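Local coordinates for protein CmeC (PDB 4MT4) that probably serves as the outer-membrane channel of a multidrug efflux system, a trimer joining a membrane-spanning beta barrel to a long periplasmic helical tunnel, at residues B[178-181]-B[182-186]; B[266-269]-B[270-273]; B[342-345]-B[346-350]; B[397-400]-B[401-405]; B[453-456]-B[457-460]. All coordinates share one frame; numbering follows the deposited sequence.

Contact 1 of 5, residues B[178-181]-B[182-186]; sequences EAYE and SAKEI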
loop_
_atom_site.group_PDB
_atom_site.type_symbol
_atom_site.label_atom_id
_atom_site.label_comp_id
_atom_site.label_asym_id
_atom_site.label_seq_id
_atom_site.Cartn_x
_atom_site.Cartn_y
_atom_site.Cartn_z
ATOM N N GLU B 178 19.230 -23.645 -27.937
ATOM C CA GLU B 178 19.420 -24.297 -29.229
ATOM C C GLU B 178 19.521 -23.282 -30.357
ATOM O O GLU B 178 20.329 -23.437 -31.272
ATOM C CB GLU B 178 18.272 -25.271 -29.506
ATOM C CG GLU B 178 18.028 -25.565 -30.985
ATOM C CD GLU B 178 19.193 -26.269 -31.654
ATOM O OE1 GLU B 178 20.043 -26.846 -30.941
ATOM O OE2 GLU B 178 19.253 -26.245 -32.901
ATOM N N ALA B 179 18.687 -22.249 -30.285
ATOM C CA ALA B 179 18.701 -21.177 -31.269
ATOM C C ALA B 179 20.058 -20.486 -31.286
ATOM O O ALA B 179 20.508 -20.006 -32.324
ATOM C CB ALA B 179 17.596 -20.176 -30.981
ATOM N N TYR B 180 20.707 -20.446 -30.128
ATOM C CA TYR B 180 22.033 -19.857 -30.010
ATOM C C TYR B 180 23.112 -20.799 -30.536
ATOM O O TYR B 180 24.052 -20.365 -31.200
ATOM C CB TYR B 180 22.326 -19.490 -28.555
ATOM C CG TYR B 180 23.787 -19.208 -28.282
ATOM C CD1 TYR B 180 24.369 -18.011 -28.680
ATOM C CD2 TYR B 180 24.583 -20.136 -27.623
ATOM C CE1 TYR B 180 25.702 -17.750 -28.432
ATOM C CE2 TYR B 180 25.917 -19.883 -27.371
ATOM C CZ TYR B 180 26.472 -18.688 -27.778
ATOM O OH TYR B 180 27.801 -18.432 -27.527
ATOM N N GLU B 181 22.968 -22.086 -30.231
ATOM C CA GLU B 181 23.943 -23.095 -30.639
ATOM C C GLU B 181 24.082 -23.172 -32.156
ATOM O O GLU B 181 25.188 -23.095 -32.690
ATOM C CB GLU B 181 23.557 -24.472 -30.087
ATOM C CG GLU B 181 23.525 -24.561 -28.567
ATOM C CD GLU B 181 24.876 -24.304 -27.930
ATOM O OE1 GLU B 181 25.907 -24.558 -28.589
ATOM O OE2 GLU B 181 24.907 -23.844 -26.769
ATOM N N SER B 182 22.958 -23.320 -32.847
ATOM C CA SER B 182 22.973 -23.449 -34.299
ATOM C C SER B 182 23.363 -22.136 -34.966
ATOM O O SER B 182 23.936 -22.133 -36.055
ATOM C CB SER B 182 21.611 -23.918 -34.810
ATOM O OG SER B 182 21.164 -25.052 -34.090
ATOM N N ALA B 183 23.052 -21.022 -34.310
ATOM C CA ALA B 183 23.446 -19.710 -34.808
ATOM C C ALA B 183 24.961 -19.562 -34.754
ATOM O O ALA B 183 25.559 -18.869 -35.579
ATOM C CB ALA B 183 22.775 -18.608 -34.010
ATOM N N LYS B 184 25.574 -20.214 -33.773
ATOM C CA LYS B 184 27.024 -20.217 -33.651
ATOM C C LYS B 184 27.632 -21.094 -34.738
ATOM O O LYS B 184 28.698 -20.793 -35.274
ATOM C CB LYS B 184 27.452 -20.712 -32.270
ATOM C CG LYS B 184 28.929 -20.520 -31.978
ATOM C CD LYS B 184 29.512 -21.725 -31.262
ATOM C CE LYS B 184 28.786 -22.010 -29.959
ATOM N NZ LYS B 184 29.342 -23.212 -29.276
ATOM N N GLU B 185 26.941 -22.184 -35.053
ATOM C CA GLU B 185 27.367 -23.086 -36.114
ATOM C C GLU B 185 27.250 -22.407 -37.472
ATOM O O GLU B 185 28.098 -22.593 -38.342
ATOM C CB GLU B 185 26.538 -24.373 -36.093
ATOM C CG GLU B 185 26.885 -25.361 -37.200
ATOM C CD GLU B 185 28.298 -25.906 -37.081
ATOM O OE1 GLU B 185 28.848 -25.906 -35.959
ATOM O OE2 GLU B 185 28.858 -26.334 -38.113
ATOM N N ILE B 186 26.195 -21.619 -37.647
ATOM C CA ILE B 186 25.993 -20.870 -38.880
ATOM C C ILE B 186 27.146 -19.896 -39.114
ATOM O O ILE B 186 27.680 -19.807 -40.220
ATOM C CB ILE B 186 24.657 -20.097 -38.858
ATOM C CG1 ILE B 186 23.480 -21.066 -38.985
ATOM C CG2 ILE B 186 24.610 -19.070 -39.979
ATOM C CD1 ILE B 186 22.126 -20.408 -38.820
#
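Glu178 curls forward along helix 129-195 to meet Ser182 one turn on. Its CG stands anti to the backbone N (chi1 156°) and the chain then bends at chi2, which brings the carboxylate back over the hydroxyl. Ser182 OG donates to Glu178 OE2 at 2.5 Å, approaching from above the carboxylate plane, 51° out of it. The backbone bond between the same two residues, Ser182 N to Glu178 O at 3.1 Å, is almost linear at the hydrogen. On another side of the helix Glu181 and Lys184 run side by side and point the same way. Their charged ends form a long salt bridge, Glu181 OE1 to Lys184 NZ at 3.8 Å, and Lys184 CE also passes obliquely by the Tyr180 ring, 4.4 Å from CE2. Ala183 CB lies 3.2 Å from Ala179 O. Ala179 packs on Leu422 of helix 411-445, while Ala183 and Tyr180 lie against helix 201-236, at Met214 and Leu211, as in the coiled-coil tunnel of outer membrane factors. The two alanines are thus buried between helices, whereas Glu178 and Lys184 are exposed, and the long Glu181-Lys184 pair probably adds only modest stability.

Contact 2 of 5, residues B[266-269]-B[270-273]; sequences STIL and LQRP
Leu270 N donates to Thr267 O at 3.1 Å, closing a type I beta turn with Ile268 (-66/-26) and Leu269 (-69/-28) at its corners; the turn leads into the N-terminus of helix 273-293, in the helical body of this outer membrane factor. The donor stands 59° out of the carbonyl plane. Leu270 CB lies 3.7 Å from the same Thr267 O, and the leucine's backbone is also hydrogen-bonded to Gln452. Gln271 comes next. Its N makes a weak bond to Ile268 O, and its side chain crosses that of Thr267 obliquely, placing CG 3.3 Å from Thr267 O. Although Gln271 NE2 lies 3.3 Å from Thr267 OG1, the angle is too poor for a hydrogen bond; the amide is instead held by Ser265 through OE1 and by Glu451 through NE2. Arg272, the N-cap residue, also sends its N weakly to Ile268 O, so that this one carbonyl receives two weak donors. Its aliphatic part runs alongside Ile268 and points the same way, CG lying 4.0 Å from Ile268 CD1. The chain then bends at chi3, and the guanidinium forms salt bridges with Asp274 and Glu368, the latter on helix 339-405. Pro273 opens the helix and packs on Ala150 of helix 129-195. A water oxygen lies between two carbonyls, 2.6 Å from Leu269 O and 2.5 Å from Arg272 O.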
loop_
_atom_site.group_PDB
_atom_site.type_symbol
_atom_site.label_atom_id
_atom_site.label_comp_id
_atom_site.label_asym_id
_atom_site.label_seq_id
_atom_site.Cartn_x
_atom_site.Cartn_y
_atom_site.Cartn_z
ATOM N N SER B 266 -24.496 -20.386 -8.173
ATOM C CA SER B 266 -25.695 -19.836 -7.554
ATOM C C SER B 266 -25.457 -19.553 -6.075
ATOM O O SER B 266 -26.267 -18.898 -5.417
ATOM C CB SER B 266 -26.877 -20.791 -7.725
ATOM O OG SER B 266 -26.646 -22.013 -7.048
ATOM N N THR B 267 -24.338 -20.053 -5.562
ATOM C CA THR B 267 -23.958 -19.852 -4.170
ATOM C C THR B 267 -22.564 -19.240 -4.059
ATOM O O THR B 267 -21.780 -19.614 -3.191
ATOM C CB THR B 267 -23.979 -21.176 -3.382
ATOM O OG1 THR B 267 -23.104 -22.120 -4.010
ATOM C CG2 THR B 267 -25.386 -21.753 -3.336
ATOM N N ILE B 268 -22.264 -18.295 -4.943
ATOM C CA ILE B 268 -20.939 -17.686 -5.008
ATOM C C ILE B 268 -20.625 -16.873 -3.747
ATOM O O ILE B 268 -19.461 -16.704 -3.377
ATOM C CB ILE B 268 -20.804 -16.784 -6.259
ATOM C CG1 ILE B 268 -19.357 -16.321 -6.444
ATOM C CG2 ILE B 268 -21.752 -15.598 -6.178
ATOM C CD1 ILE B 268 -18.375 -17.454 -6.614
ATOM N N LEU B 269 -21.669 -16.388 -3.082
ATOM C CA LEU B 269 -21.500 -15.607 -1.864
ATOM C C LEU B 269 -20.992 -16.481 -0.724
ATOM O O LEU B 269 -20.309 -16.003 0.182
ATOM C CB LEU B 269 -22.816 -14.937 -1.466
ATOM C CG LEU B 269 -23.030 -13.483 -1.893
ATOM C CD1 LEU B 269 -22.947 -13.328 -3.404
ATOM C CD2 LEU B 269 -24.367 -12.981 -1.372
ATOM N N LEU B 270 -21.327 -17.766 -0.779
ATOM C CA LEU B 270 -20.934 -18.707 0.262
ATOM C C LEU B 270 -19.655 -19.457 -0.095
ATOM O O LEU B 270 -19.195 -20.302 0.671
ATOM C CB LEU B 270 -22.058 -19.712 0.522
ATOM C CG LEU B 270 -23.424 -19.145 0.911
ATOM C CD1 LEU B 270 -24.447 -20.265 1.027
ATOM C CD2 LEU B 270 -23.333 -18.358 2.208
ATOM N N GLN B 271 -19.080 -19.148 -1.253
ATOM C CA GLN B 271 -17.931 -19.904 -1.741
ATOM C C GLN B 271 -16.647 -19.084 -1.845
ATOM O O GLN B 271 -15.574 -19.637 -2.080
ATOM C CB GLN B 271 -18.262 -20.524 -3.098
ATOM C CG GLN B 271 -19.262 -21.663 -3.009
ATOM C CD GLN B 271 -19.753 -22.116 -4.364
ATOM O OE1 GLN B 271 -19.859 -21.319 -5.296
ATOM N NE2 GLN B 271 -20.054 -23.403 -4.485
ATOM N N ARG B 272 -16.754 -17.772 -1.668
ATOM C CA ARG B 272 -15.573 -16.913 -1.652
ATOM C C ARG B 272 -15.275 -16.413 -0.240
ATOM O O ARG B 272 -16.122 -15.782 0.391
ATOM C CB ARG B 272 -15.748 -15.728 -2.603
ATOM C CG ARG B 272 -15.585 -16.074 -4.078
ATOM C CD ARG B 272 -15.640 -14.824 -4.947
ATOM N NE ARG B 272 -14.581 -13.878 -4.605
ATOM C CZ ARG B 272 -13.674 -13.426 -5.465
ATOM N NH1 ARG B 272 -13.701 -13.823 -6.729
ATOM N NH2 ARG B 272 -12.745 -12.569 -5.063
ATOM N N PRO B 273 -14.061 -16.694 0.255
ATOM C CA PRO B 273 -13.629 -16.320 1.608
ATOM C C PRO B 273 -13.638 -14.811 1.848
ATOM O O PRO B 273 -13.953 -14.370 2.952
ATOM C CB PRO B 273 -12.199 -16.870 1.684
ATOM C CG PRO B 273 -12.150 -17.952 0.664
ATOM C CD PRO B 273 -13.042 -17.494 -0.447
HETATM O O HOH W 1 -18.192 -16.598 1.628
#

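Contact 3 of 5, residues B[342-345]-B[346-350]; sequences QNVN and LAKLN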
loop_
_atom_site.group_PDB
_atom_site.type_symbol
_atom_site.label_atom_id
_atom_site.label_comp_id
_atom_site.label_asym_id
_atom_site.label_seq_id
_atom_site.Cartn_x
_atom_site.Cartn_y
_atom_site.Cartn_z
ATOM N N GLN B 342 -22.972 12.223 18.711
ATOM C CA GLN B 342 -21.993 12.204 17.631
ATOM C C GLN B 342 -21.127 10.947 17.681
ATOM O O GLN B 342 -20.571 10.525 16.666
ATOM C CB GLN B 342 -21.111 13.455 17.681
ATOM C CG GLN B 342 -21.842 14.758 17.352
ATOM C CD GLN B 342 -22.265 14.850 15.897
ATOM O OE1 GLN B 342 -21.902 14.008 15.076
ATOM N NE2 GLN B 342 -23.039 15.879 15.571
ATOM N N ASN B 343 -21.012 10.350 18.863
ATOM C CA ASN B 343 -20.298 9.085 18.999
ATOM C C ASN B 343 -21.088 7.954 18.351
ATOM O O ASN B 343 -20.516 7.052 17.744
ATOM C CB ASN B 343 -20.027 8.768 20.470
ATOM C CG ASN B 343 -18.573 8.967 20.850
ATOM O OD1 ASN B 343 -17.708 8.180 20.468
ATOM N ND2 ASN B 343 -18.294 10.021 21.612
ATOM N N VAL B 344 -22.410 8.020 18.484
ATOM C CA VAL B 344 -23.306 7.058 17.854
ATOM C C VAL B 344 -23.283 7.240 16.342
ATOM O O VAL B 344 -23.244 6.265 15.590
ATOM C CB VAL B 344 -24.752 7.206 18.376
ATOM C CG1 VAL B 344 -25.702 6.314 17.589
ATOM C CG2 VAL B 344 -24.814 6.880 19.853
ATOM N N ASN B 345 -23.307 8.497 15.907
ATOM C CA ASN B 345 -23.165 8.826 14.494
ATOM C C ASN B 345 -21.875 8.253 13.916
ATOM O O ASN B 345 -21.880 7.646 12.846
ATOM C CB ASN B 345 -23.197 10.343 14.283
ATOM C CG ASN B 345 -24.607 10.884 14.126
ATOM O OD1 ASN B 345 -25.571 10.297 14.619
ATOM N ND2 ASN B 345 -24.732 12.009 13.430
ATOM N N LEU B 346 -20.776 8.445 14.639
ATOM C CA LEU B 346 -19.474 7.944 14.216
ATOM C C LEU B 346 -19.482 6.423 14.081
ATOM O O LEU B 346 -18.895 5.871 13.151
ATOM C CB LEU B 346 -18.387 8.384 15.202
ATOM C CG LEU B 346 -16.933 8.138 14.796
ATOM C CD1 LEU B 346 -16.652 8.763 13.440
ATOM C CD2 LEU B 346 -15.978 8.683 15.850
ATOM N N ALA B 347 -20.157 5.753 15.011
ATOM C CA ALA B 347 -20.262 4.298 14.992
ATOM C C ALA B 347 -21.125 3.822 13.829
ATOM O O ALA B 347 -20.866 2.774 13.234
ATOM C CB ALA B 347 -20.825 3.791 16.312
ATOM N N LYS B 348 -22.153 4.599 13.510
ATOM C CA LYS B 348 -23.041 4.271 12.401
ATOM C C LYS B 348 -22.347 4.492 11.062
ATOM O O LYS B 348 -22.635 3.805 10.084
ATOM C CB LYS B 348 -24.327 5.103 12.486
ATOM C CG LYS B 348 -25.232 4.708 13.647
ATOM C CD LYS B 348 -26.192 5.823 14.049
ATOM C CE LYS B 348 -27.419 5.876 13.156
ATOM N NZ LYS B 348 -28.439 6.821 13.696
ATOM N N LEU B 349 -21.431 5.455 11.028
ATOM C CA LEU B 349 -20.658 5.735 9.824
ATOM C C LEU B 349 -19.594 4.664 9.599
ATOM O O LEU B 349 -19.250 4.350 8.461
ATOM C CB LEU B 349 -20.015 7.118 9.913
ATOM C CG LEU B 349 -20.987 8.300 9.856
ATOM C CD1 LEU B 349 -20.306 9.592 10.276
ATOM C CD2 LEU B 349 -21.583 8.433 8.462
ATOM N N ASN B 350 -19.076 4.107 10.691
ATOM C CA ASN B 350 -18.128 3.002 10.608
ATOM C C ASN B 350 -18.800 1.770 10.021
ATOM O O ASN B 350 -18.191 1.015 9.266
ATOM C CB ASN B 350 -17.547 2.673 11.983
ATOM C CG ASN B 350 -16.718 3.806 12.555
ATOM O OD1 ASN B 350 -16.366 4.751 11.851
ATOM N ND2 ASN B 350 -16.393 3.711 13.840
#
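Val344 and Lys348 supply the one close side-chain meeting in this turn of helix 339-405. It is an apolar contact: Val344 CG1 touches Lys348 CD at 3.6 Å, the lysine chain slanting past the valine. The lysine is brought there by a CG anti to its carbonyl carbon (chi1 -70°) and a later bend at chi3. A second group sets alkyl carbons against helix carbonyls. Lys348 CG lies 3.2 Å from Val344 O, and Leu349 CG sits 3.2 Å from Asn345 O, the leucine's branch point lying beside the carbonyl that its own backbone N engages. Leu346 keeps its CB 3.4 Å from Gln342 O. The polar contacts are the helix's own. Four successive i to i+4 bonds run from Leu346 N to Gln342 O through Leu349 N to Asn345 O, at 2.9 to 3.0 Å, which is evidence of a regular alpha-helix here. Asn343 turns its amide to the main chain, ND2 donating to Glu339 O in the preceding turn. The turn has two packed flanks: Val344, Ala347 and Lys348 lie on helix 273-293, at Arg293, Ala292 and Val289, whereas Asn343 and Leu349 pack on Ile76 and Glu68 of the second subunit, part of a subunit interface of the trimer.

Contact 4 of 5, residues B[397-400]-B[401-405]; sequences YEIA and KERYD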
loop_
_atom_site.group_PDB
_atom_site.type_symbol
_atom_site.label_atom_id
_atom_site.label_comp_id
_atom_site.label_asym_id
_atom_site.label_seq_id
_atom_site.Cartn_x
_atom_site.Cartn_y
_atom_site.Cartn_z
ATOM N N TYR B 397 10.566 -23.150 -42.096
ATOM C CA TYR B 397 11.991 -23.183 -41.788
ATOM C C TYR B 397 12.670 -24.412 -42.382
ATOM O O TYR B 397 13.778 -24.323 -42.909
ATOM C CB TYR B 397 12.221 -23.156 -40.277
ATOM C CG TYR B 397 13.623 -23.570 -39.888
ATOM C CD1 TYR B 397 14.698 -22.711 -40.081
ATOM C CD2 TYR B 397 13.875 -24.822 -39.339
ATOM C CE1 TYR B 397 15.981 -23.085 -39.737
ATOM C CE2 TYR B 397 15.157 -25.205 -38.992
ATOM C CZ TYR B 397 16.207 -24.332 -39.192
ATOM O OH TYR B 397 17.485 -24.708 -38.846
ATOM N N GLU B 398 12.005 -25.560 -42.283
ATOM C CA GLU B 398 12.561 -26.812 -42.785
ATOM C C GLU B 398 12.803 -26.748 -44.289
ATOM O O GLU B 398 13.811 -27.250 -44.783
ATOM C CB GLU B 398 11.636 -27.984 -42.451
ATOM C CG GLU B 398 11.605 -28.344 -40.973
ATOM C CD GLU B 398 10.627 -29.460 -40.668
ATOM O OE1 GLU B 398 9.717 -29.692 -41.490
ATOM O OE2 GLU B 398 10.771 -30.109 -39.610
ATOM N N ILE B 399 11.881 -26.120 -45.009
ATOM C CA ILE B 399 12.033 -25.942 -46.448
ATOM C C ILE B 399 13.106 -24.897 -46.745
ATOM O O ILE B 399 13.903 -25.056 -47.669
ATOM C CB ILE B 399 10.709 -25.520 -47.112
ATOM C CG1 ILE B 399 9.615 -26.548 -46.829
ATOM C CG2 ILE B 399 10.889 -25.350 -48.613
ATOM C CD1 ILE B 399 8.261 -26.167 -47.388
ATOM N N ALA B 400 13.127 -23.836 -45.945
ATOM C CA ALA B 400 14.074 -22.742 -46.140
ATOM C C ALA B 400 15.512 -23.192 -45.899
ATOM O O ALA B 400 16.445 -22.648 -46.490
ATOM C CB ALA B 400 13.728 -21.573 -45.229
ATOM N N LYS B 401 15.689 -24.182 -45.032
ATOM C CA LYS B 401 17.019 -24.712 -44.753
ATOM C C LYS B 401 17.521 -25.555 -45.919
ATOM O O LYS B 401 18.693 -25.486 -46.287
ATOM C CB LYS B 401 17.021 -25.542 -43.467
ATOM C CG LYS B 401 18.349 -26.235 -43.193
ATOM C CD LYS B 401 18.336 -26.995 -41.879
ATOM C CE LYS B 401 19.563 -27.886 -41.753
ATOM N NZ LYS B 401 20.825 -27.127 -41.976
ATOM N N GLU B 402 16.624 -26.352 -46.493
ATOM C CA GLU B 402 16.947 -27.178 -47.652
ATOM C C GLU B 402 17.392 -26.321 -48.833
ATOM O O GLU B 402 18.337 -26.665 -49.543
ATOM C CB GLU B 402 15.740 -28.033 -48.052
ATOM C CG GLU B 402 15.321 -29.056 -47.010
ATOM C CD GLU B 402 13.993 -29.715 -47.337
ATOM O OE1 GLU B 402 13.279 -29.209 -48.228
ATOM O OE2 GLU B 402 13.663 -30.739 -46.702
ATOM N N ARG B 403 16.704 -25.201 -49.028
ATOM C CA ARG B 403 16.983 -24.302 -50.141
ATOM C C ARG B 403 18.275 -23.520 -49.935
ATOM O O ARG B 403 19.020 -23.279 -50.885
ATOM C CB ARG B 403 15.814 -23.337 -50.350
ATOM C CG ARG B 403 14.513 -24.021 -50.741
ATOM C CD ARG B 403 13.417 -23.007 -51.041
ATOM N NE ARG B 403 12.213 -23.651 -51.559
ATOM C CZ ARG B 403 11.121 -22.998 -51.943
ATOM N NH1 ARG B 403 11.075 -21.675 -51.871
ATOM N NH2 ARG B 403 10.073 -23.670 -52.402
ATOM N N TYR B 404 18.536 -23.121 -48.694
ATOM C CA TYR B 404 19.756 -22.386 -48.381
ATOM C C TYR B 404 20.990 -23.262 -48.562
ATOM O O TYR B 404 22.043 -22.785 -48.979
ATOM C CB TYR B 404 19.710 -21.838 -46.952
ATOM C CG TYR B 404 21.035 -21.275 -46.483
ATOM C CD1 TYR B 404 21.435 -19.996 -46.846
ATOM C CD2 TYR B 404 21.887 -22.025 -45.681
ATOM C CE1 TYR B 404 22.647 -19.480 -46.424
ATOM C CE2 TYR B 404 23.100 -21.517 -45.256
ATOM C CZ TYR B 404 23.474 -20.244 -45.629
ATOM O OH TYR B 404 24.680 -19.731 -45.208
ATOM N N ASP B 405 20.856 -24.545 -48.247
ATOM C CA ASP B 405 21.987 -25.462 -48.312
ATOM C C ASP B 405 22.435 -25.726 -49.749
ATOM O O ASP B 405 23.596 -26.055 -49.988
ATOM C CB ASP B 405 21.646 -26.781 -47.616
ATOM C CG ASP B 405 21.557 -26.637 -46.108
ATOM O OD1 ASP B 405 22.159 -25.686 -45.566
ATOM O OD2 ASP B 405 20.891 -27.473 -45.464
#
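Side chains one helical turn apart run parallel along the far end of helix 339-405, where the centre of the contact lies about 53 Å from that of the chain. Tyr397 and Lys401 are the first such pair: they lie side by side and point the same way, with CG anti to the backbone N in both (chi1 164° in Tyr397, 174° in Lys401). Lys401 CD consequently comes 3.9 Å from Tyr397 OH, meeting the ring obliquely. Beyond that, the lysine chain bends at chi4, bringing Lys401 NZ 3.5 Å from Asp405 OD2 in a salt bridge. Ile399 and Arg403 form the second pair. The arginine is extended from CG to NE, and Ile399 CG2 lies obliquely against its guanidinium, 3.6 Å from NE. The helix here belongs to the long helical hairpin with helix 411-445, as found in the periplasmic tunnel of outer membrane factors. Tyr397 meets Trp421 with planes at about 25°, Tyr404 stacks on Tyr414, and Ala400 packs on Ala417. Arg403 turns the other way, to Tyr202 of the second subunit, in a cation-pi contact that Ile399 accompanies by packing on the same tyrosine. Glu402 lays its CG 3.2 Å from Glu398 O, and the backbone bond between these two residues is weak. Arg403 N donates to Ile399 O and Tyr404 N to Ala400 O, both at 3.1 Å.

Contact 5 of 5, residues B[453-456]-B[457-460]; sequences SEDT and SKNI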
loop_
_atom_site.group_PDB
_atom_site.type_symbol
_atom_site.label_atom_id
_atom_site.label_comp_id
_atom_site.label_asym_id
_atom_site.label_seq_id
_atom_site.Cartn_x
_atom_site.Cartn_y
_atom_site.Cartn_z
ATOM N N SER B 453 -20.508 -22.599 4.665
ATOM C CA SER B 453 -21.442 -23.327 5.520
ATOM C C SER B 453 -20.763 -24.382 6.396
ATOM O O SER B 453 -21.307 -24.785 7.424
ATOM C CB SER B 453 -22.524 -23.985 4.663
ATOM O OG SER B 453 -21.948 -24.804 3.658
ATOM N N GLU B 454 -19.578 -24.825 5.987
ATOM C CA GLU B 454 -18.858 -25.872 6.707
ATOM C C GLU B 454 -18.268 -25.375 8.026
ATOM O O GLU B 454 -18.277 -24.178 8.313
ATOM C CB GLU B 454 -17.743 -26.446 5.833
ATOM C CG GLU B 454 -18.225 -27.123 4.559
ATOM C CD GLU B 454 -17.083 -27.677 3.729
ATOM O OE1 GLU B 454 -15.920 -27.570 4.171
ATOM O OE2 GLU B 454 -17.347 -28.217 2.634
ATOM N N ASP B 455 -17.760 -26.308 8.826
ATOM C CA ASP B 455 -17.079 -25.967 10.069
ATOM C C ASP B 455 -15.713 -25.371 9.749
ATOM O O ASP B 455 -14.750 -26.098 9.508
ATOM C CB ASP B 455 -16.932 -27.199 10.966
ATOM C CG ASP B 455 -16.560 -26.846 12.397
ATOM O OD1 ASP B 455 -16.130 -25.700 12.647
ATOM O OD2 ASP B 455 -16.692 -27.724 13.275
ATOM N N THR B 456 -15.642 -24.044 9.746
ATOM C CA THR B 456 -14.431 -23.333 9.353
ATOM C C THR B 456 -13.262 -23.627 10.289
ATOM O O THR B 456 -12.142 -23.865 9.838
ATOM C CB THR B 456 -14.666 -21.813 9.311
ATOM O OG1 THR B 456 -15.854 -21.529 8.563
ATOM C CG2 THR B 456 -13.482 -21.109 8.664
ATOM N N SER B 457 -13.530 -23.613 11.592
ATOM C CA SER B 457 -12.497 -23.854 12.594
ATOM C C SER B 457 -11.910 -25.258 12.464
ATOM O O SER B 457 -10.695 -25.444 12.522
ATOM C CB SER B 457 -13.060 -23.651 14.002
ATOM O OG SER B 457 -13.549 -22.333 14.166
ATOM N N LYS B 458 -12.786 -26.240 12.285
ATOM C CA LYS B 458 -12.369 -27.624 12.099
ATOM C C LYS B 458 -11.584 -27.789 10.798
ATOM O O LYS B 458 -10.596 -28.523 10.747
ATOM C CB LYS B 458 -13.588 -28.548 12.109
ATOM C CG LYS B 458 -13.335 -29.932 11.555
ATOM C CD LYS B 458 -14.614 -30.749 11.518
ATOM C CE LYS B 458 -14.442 -31.991 10.663
ATOM N NZ LYS B 458 -14.160 -31.644 9.240
ATOM N N ASN B 459 -12.029 -27.099 9.752
ATOM C CA ASN B 459 -11.342 -27.133 8.466
ATOM C C ASN B 459 -9.967 -26.478 8.530
ATOM O O ASN B 459 -8.997 -27.007 7.991
ATOM C CB ASN B 459 -12.187 -26.455 7.386
ATOM C CG ASN B 459 -13.351 -27.314 6.933
ATOM O OD1 ASN B 459 -13.298 -28.542 7.009
ATOM N ND2 ASN B 459 -14.410 -26.672 6.454
ATOM N N ILE B 460 -9.891 -25.327 9.193
ATOM C CA ILE B 460 -8.637 -24.590 9.323
ATOM C C ILE B 460 -7.591 -25.409 10.071
ATOM O O ILE B 460 -6.438 -25.492 9.650
ATOM C CB ILE B 460 -8.848 -23.241 10.042
ATOM C CG1 ILE B 460 -9.519 -22.239 9.102
ATOM C CG2 ILE B 460 -7.525 -22.677 10.536
ATOM C CD1 ILE B 460 -9.805 -20.899 9.738
#
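Glu454 reaches over the start of helix 456-463 to Asn459, and the two side chains cross at about a right angle. Asn459 ND2 donates to Glu454 OE1 at 2.9 Å, and Glu454 OE1 accepts through its anti lone pair, the one away from the other carboxylate oxygen. The oxygen lies 33° out of the amide plane and the N-H angle is 131°, so the bond is bent rather than straight. Asn459 is also fixed through its backbone, N to Asp455 O at 2.9 Å. Asp455 meets Lys458 in a second right-angled crossing: OD1 accepts Lys458 N weakly at 3.4 Å, and OD2 rests 3.4 Å from Lys458 CB. Its CG anti to the backbone N (chi1 -165°) turns the carboxylate toward this first turn of the helix, where a negative group would be expected to suit the helix dipole. Lys458 NZ stays 6.2 Å from Asp455 OD2, and the two charges make no contact.

Thr456 and Ile460 lie side by side and point the same way, with Thr456 CG2 3.8 Å from Ile460 CD1, while Ile460 N donates to Thr456 O at 2.8 Å. Further out, helix 129-195 seats this short helix: Thr456 packs on Tyr146, Ile460 on Tyr148 and Glu149, and Ser457 OG is hydrogen-bonded to Glu145. Glu454 OE1 has a second, long and weak, ion-pair partner in Lys35. The arrangement is an aspartate N-cap, with Asp455 weakly accepting the amide three residues on at the start of a helix.

Overall arrangement
All five contacts are local, and none touches another. Contacts 1 and 4 lie toward one end of the molecule, centres about 15 Å apart, and both face helix 411-445; contact 3 sits on the other side of the chain's centre, its centre about 78 Å from that of contact 4 although helix 339-405 carries both. Contacts 2 and 5, centres about 15 Å apart, are where loops pass into helices. Contact 5 is a surface contact, the rest partly buried. The mid-helix contacts share helix backbone bonds, some weak, joined by charged or hydroxyl pairs in contacts 1 and 4 and mainly aliphatic packing in contact 3; the helix starts use capping, water or amide bonds. Only contacts 3 and 4 touch the second subunit.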